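Local coordinates for protein alpha-pyrone synthesis polyketide synthase-like Pks18 (Mycobacterium tuberculosis, PDB 1TED) that probably extends medium- and long-chain aliphatic acyl-CoA starters with malonyl-CoA, as a type III polyketide synthase, to make tri- and tetraketide alpha-pyrones, at residues 33-45 with 116-130. Residues are numbered along the deposited sequence; the frame is centred on the assembly and turned at random.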
loop_
_atom_site.group_PDB
_atom_site.type_symbol
_atom_site.label_atom_id
_atom_site.label_comp_id
_atom_site.label_asym_id
_atom_site.label_seq_id
_atom_site.Cartn_x
_atom_site.Cartn_y
_atom_site.Cartn_z
ATOM N N ALA A 33 5.356 -6.244 -20.527
ATOM C CA ALA A 33 5.216 -4.887 -20.002
ATOM C C ALA A 33 6.422 -4.044 -20.391
ATOM O O ALA A 33 7.565 -4.494 -20.311
ATOM C CB ALA A 33 5.061 -4.913 -18.490
ATOM N N VAL A 34 6.146 -2.815 -20.811
ATOM C CA VAL A 34 7.171 -1.883 -21.247
ATOM C C VAL A 34 7.046 -0.517 -20.566
ATOM O O VAL A 34 5.956 0.038 -20.466
ATOM C CB VAL A 34 7.083 -1.687 -22.795
ATOM C CG1 VAL A 34 7.988 -0.540 -23.259
ATOM C CG2 VAL A 34 7.460 -2.984 -23.489
ATOM N N ILE A 35 8.164 0.009 -20.074
ATOM C CA ILE A 35 8.172 1.335 -19.464
ATOM C C ILE A 35 8.239 2.233 -20.690
ATOM O O ILE A 35 9.258 2.289 -21.361
ATOM C CB ILE A 35 9.429 1.571 -18.610
ATOM C CG1 ILE A 35 9.403 0.656 -17.384
ATOM C CG2 ILE A 35 9.512 3.039 -18.209
ATOM C CD1 ILE A 35 10.749 0.574 -16.665
ATOM N N GLU A 36 7.146 2.922 -20.983
ATOM C CA GLU A 36 7.078 3.758 -22.165
ATOM C C GLU A 36 7.365 5.225 -21.884
ATOM O O GLU A 36 7.675 5.995 -22.792
ATOM C CB GLU A 36 5.704 3.549 -22.817
ATOM C CG GLU A 36 5.405 2.061 -22.916
ATOM C CD GLU A 36 4.281 1.695 -23.856
ATOM O OE1 GLU A 36 3.149 2.178 -23.654
ATOM O OE2 GLU A 36 4.530 0.897 -24.793
ATOM N N GLY A 37 7.282 5.593 -20.611
ATOM C CA GLY A 37 7.551 6.958 -20.211
ATOM C C GLY A 37 8.239 6.926 -18.865
ATOM O O GLY A 37 7.930 6.077 -18.034
ATOM N N LEU A 38 9.173 7.845 -18.653
ATOM C CA LEU A 38 9.915 7.920 -17.404
ATOM C C LEU A 38 10.359 9.355 -17.129
ATOM O O LEU A 38 11.009 9.989 -17.967
ATOM C CB LEU A 38 11.140 7.000 -17.476
ATOM C CG LEU A 38 12.087 6.866 -16.273
ATOM C CD1 LEU A 38 13.033 5.717 -16.531
ATOM C CD2 LEU A 38 12.885 8.146 -16.039
ATOM N N ALA A 39 10.025 9.855 -15.947
ATOM C CA ALA A 39 10.391 11.212 -15.560
ATOM C C ALA A 39 10.993 11.217 -14.169
ATOM O O ALA A 39 10.703 10.354 -13.335
ATOM C CB ALA A 39 9.186 12.131 -15.604
ATOM N N THR A 40 11.810 12.227 -13.923
ATOM C CA THR A 40 12.510 12.368 -12.663
ATOM C C THR A 40 12.379 13.780 -12.093
ATOM O O THR A 40 12.286 14.755 -12.840
ATOM C CB THR A 40 13.985 12.026 -12.898
ATOM O OG1 THR A 40 14.157 10.599 -12.832
ATOM C CG2 THR A 40 14.860 12.737 -11.916
ATOM N N GLY A 41 12.388 13.895 -10.771
ATOM C CA GLY A 41 12.264 15.209 -10.177
ATOM C C GLY A 41 12.532 15.288 -8.689
ATOM O O GLY A 41 12.357 14.321 -7.945
ATOM N N THR A 42 12.937 16.470 -8.245
ATOM C CA THR A 42 13.239 16.687 -6.840
ATOM C C THR A 42 12.989 18.148 -6.515
ATOM O O THR A 42 12.843 18.971 -7.421
ATOM C CB THR A 42 14.735 16.411 -6.552
ATOM O OG1 THR A 42 15.521 17.474 -7.103
ATOM C CG2 THR A 42 15.185 15.109 -7.192
ATOM N N PRO A 43 12.901 18.489 -5.218
ATOM C CA PRO A 43 12.684 19.903 -4.895
ATOM C C PRO A 43 13.907 20.673 -5.404
ATOM O O PRO A 43 14.957 20.069 -5.669
ATOM C CB PRO A 43 12.555 19.913 -3.368
ATOM C CG PRO A 43 13.060 18.571 -2.932
ATOM C CD PRO A 43 12.679 17.644 -4.037
ATOM N N ARG A 44 13.771 21.990 -5.544
ATOM C CA ARG A 44 14.847 22.827 -6.064
ATOM C C ARG A 44 15.997 23.095 -5.104
ATOM O O ARG A 44 17.125 23.311 -5.544
ATOM C CB ARG A 44 14.273 24.152 -6.572
ATOM N N ARG A 45 15.727 23.083 -3.803
ATOM C CA ARG A 45 16.778 23.348 -2.829
ATOM C C ARG A 45 17.917 22.332 -2.861
ATOM O O ARG A 45 17.707 21.131 -2.651
ATOM C CB ARG A 45 16.198 23.407 -1.418
ATOM C CG ARG A 45 17.252 23.499 -0.319
ATOM C CD ARG A 45 16.742 24.354 0.818
ATOM N NE ARG A 45 15.329 24.090 1.057
ATOM C CZ ARG A 45 14.427 25.026 1.320
ATOM N NH1 ARG A 45 14.784 26.301 1.384
ATOM N NH2 ARG A 45 13.160 24.684 1.494
ATOM N N LEU A 116 5.274 18.455 -6.441
ATOM C CA LEU A 116 6.340 17.669 -7.038
ATOM C C LEU A 116 5.855 16.437 -7.794
ATOM O O LEU A 116 6.340 16.152 -8.886
ATOM C CB LEU A 116 7.345 17.246 -5.961
ATOM C CG LEU A 116 8.560 16.461 -6.466
ATOM C CD1 LEU A 116 9.356 17.308 -7.446
ATOM C CD2 LEU A 116 9.420 16.067 -5.290
ATOM N N ALA A 117 4.902 15.708 -7.215
ATOM C CA ALA A 117 4.373 14.501 -7.857
ATOM C C ALA A 117 3.531 14.845 -9.084
ATOM O O ALA A 117 3.586 14.146 -10.091
ATOM C CB ALA A 117 3.547 13.678 -6.857
ATOM N N VAL A 118 2.748 15.915 -8.996
ATOM C CA VAL A 118 1.934 16.341 -10.124
ATOM C C VAL A 118 2.859 16.737 -11.278
ATOM O O VAL A 118 2.620 16.378 -12.429
ATOM C CB VAL A 118 1.027 17.533 -9.733
ATOM C CG1 VAL A 118 0.415 18.177 -10.982
ATOM C CG2 VAL A 118 -0.077 17.046 -8.792
ATOM N N ASP A 119 3.931 17.450 -10.966
ATOM C CA ASP A 119 4.869 17.869 -11.993
ATOM C C ASP A 119 5.580 16.694 -12.677
ATOM O O ASP A 119 5.599 16.605 -13.904
ATOM C CB ASP A 119 5.887 18.843 -11.387
ATOM C CG ASP A 119 7.053 19.142 -12.322
ATOM O OD1 ASP A 119 6.852 19.189 -13.556
ATOM O OD2 ASP A 119 8.174 19.351 -11.810
ATOM N N VAL A 120 6.144 15.781 -11.890
ATOM C CA VAL A 120 6.866 14.631 -12.453
ATOM C C VAL A 120 5.965 13.708 -13.268
ATOM O O VAL A 120 6.350 13.262 -14.351
ATOM C CB VAL A 120 7.575 13.833 -11.340
ATOM C CG1 VAL A 120 8.272 12.606 -11.918
ATOM C CG2 VAL A 120 8.589 14.732 -10.644
ATOM N N SER A 121 4.765 13.446 -12.752
ATOM C CA SER A 121 3.778 12.601 -13.428
ATOM C C SER A 121 3.494 13.163 -14.812
ATOM O O SER A 121 3.391 12.419 -15.787
ATOM C CB SER A 121 2.469 12.551 -12.624
ATOM O OG SER A 121 2.659 11.936 -11.359
ATOM N N LYS A 122 3.361 14.484 -14.890
ATOM C CA LYS A 122 3.110 15.166 -16.167
ATOM C C LYS A 122 4.288 14.976 -17.113
ATOM O O LYS A 122 4.086 14.750 -18.300
ATOM C CB LYS A 122 2.908 16.681 -15.972
ATOM C CG LYS A 122 1.565 17.108 -15.420
ATOM C CD LYS A 122 1.564 18.622 -15.207
ATOM C CE LYS A 122 0.256 19.120 -14.596
ATOM N NZ LYS A 122 0.322 20.589 -14.307
ATOM N N ARG A 123 5.510 15.092 -16.593
ATOM C CA ARG A 123 6.697 14.935 -17.429
ATOM C C ARG A 123 6.771 13.538 -18.035
ATOM O O ARG A 123 7.235 13.380 -19.167
ATOM C CB ARG A 123 7.988 15.188 -16.641
ATOM C CG ARG A 123 8.072 16.512 -15.907
ATOM C CD ARG A 123 9.445 16.685 -15.249
ATOM N NE ARG A 123 9.445 17.824 -14.346
ATOM C CZ ARG A 123 10.532 18.470 -13.941
ATOM N NH1 ARG A 123 11.734 18.089 -14.355
ATOM N NH2 ARG A 123 10.415 19.518 -13.137
ATOM N N ALA A 124 6.315 12.534 -17.283
ATOM C CA ALA A 124 6.346 11.143 -17.751
ATOM C C ALA A 124 5.332 10.875 -18.860
ATOM O O ALA A 124 5.560 10.033 -19.733
ATOM C CB ALA A 124 6.107 10.185 -16.586
ATOM N N LEU A 125 4.218 11.597 -18.827
ATOM C CA LEU A 125 3.172 11.432 -19.831
ATOM C C LEU A 125 3.375 12.348 -21.042
ATOM O O LEU A 125 2.935 12.032 -22.147
ATOM C CB LEU A 125 1.804 11.704 -19.199
ATOM C CG LEU A 125 1.295 10.661 -18.193
ATOM C CD1 LEU A 125 0.271 11.301 -17.267
ATOM C CD2 LEU A 125 0.697 9.458 -18.933
ATOM N N ALA A 126 4.079 13.458 -20.820
ATOM C CA ALA A 126 4.348 14.486 -21.836
ATOM C C ALA A 126 4.581 14.058 -23.288
ATOM O O ALA A 126 3.988 14.632 -24.196
ATOM C CB ALA A 126 5.498 15.366 -21.374
ATOM N N GLY A 127 5.434 13.071 -23.530
ATOM C CA GLY A 127 5.661 12.669 -24.910
ATOM C C GLY A 127 4.713 11.628 -25.497
ATOM O O GLY A 127 4.693 11.443 -26.712
ATOM N N LEU A 128 3.929 10.949 -24.658
ATOM C CA LEU A 128 3.008 9.909 -25.135
ATOM C C LEU A 128 1.681 10.440 -25.671
ATOM O O LEU A 128 1.194 11.485 -25.238
ATOM C CB LEU A 128 2.708 8.881 -24.032
ATOM C CG LEU A 128 3.778 7.921 -23.493
ATOM C CD1 LEU A 128 4.725 7.516 -24.614
ATOM C CD2 LEU A 128 4.530 8.572 -22.358
ATOM N N PRO A 129 1.076 9.713 -26.627
ATOM C CA PRO A 129 -0.198 10.080 -27.248
ATOM C C PRO A 129 -1.382 9.501 -26.492
ATOM O O PRO A 129 -2.520 9.584 -26.946
ATOM C CB PRO A 129 -0.077 9.472 -28.632
ATOM C CG PRO A 129 0.582 8.166 -28.320
ATOM C CD PRO A 129 1.684 8.572 -27.341
ATOM N N TYR A 130 -1.118 8.912 -25.337
ATOM C CA TYR A 130 -2.198 8.322 -24.574
ATOM C C TYR A 130 -3.169 9.368 -24.060
ATOM O O TYR A 130 -2.780 10.376 -23.475
ATOM C CB TYR A 130 -1.637 7.503 -23.413
ATOM C CG TYR A 130 -0.565 6.530 -23.842
ATOM C CD1 TYR A 130 -0.686 5.800 -25.029
ATOM C CD2 TYR A 130 0.573 6.337 -23.062
ATOM C CE1 TYR A 130 0.303 4.909 -25.423
ATOM C CE2 TYR A 130 1.563 5.448 -23.443
ATOM C CZ TYR A 130 1.427 4.740 -24.621
ATOM O OH TYR A 130 2.430 3.869 -24.991
#
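L116 packs both methyls against the chain just past strand 33-41: CD2 lies 3.8 Å from P43 CD, while CD1 rests against the T42 backbone. Its CG is anti to the backbone N (chi1 -177°), which carries the branch toward the strand; C228 of strand 226-236 touches the same leucine. One turn on, V120 spreads its two methyls along the strand, with CG1 3.6 Å from A39 O and CG2 3.7 Å from G41 CA. The bare CA of G41 lets the valine come this near. R123 touches the strand with the root of its side chain, its CB 3.4 Å from A39 CB, whereas the extended chain runs past T40 O to D119, which it grips side-on: NE donates to D119 OD1, which lies nearly in the guanidinium plane, though NE stands above the carboxylate plane, and NH2 reaches the syn lone pair of OD2 at 2.6 Å. A124 completes the seat of A39, the two CB atoms 3.8 Å apart, and its carbonyl O faces G37 CA at 3.7 Å. At the end of the helix, a type I turn from L125 to L128 brings L128 over the classic bulge formed by E36 and G37 opposite V232, CD1 lying 3.8 Å from E36 O. Y130 brings its hydroxyl to the E36 carboxylate, but the two oxygens are modelled too close for details to be relied on.

Helix 102-125 thus runs roughly antiparallel to a central strand of the thiolase-fold sheet, covering one face while helix 349-361 touches L38 and T40. Apolar contact and small residues dominate this seam; the D119–R123 salt bridge, made within the helix, would probably temper the arginine's charge at its margin.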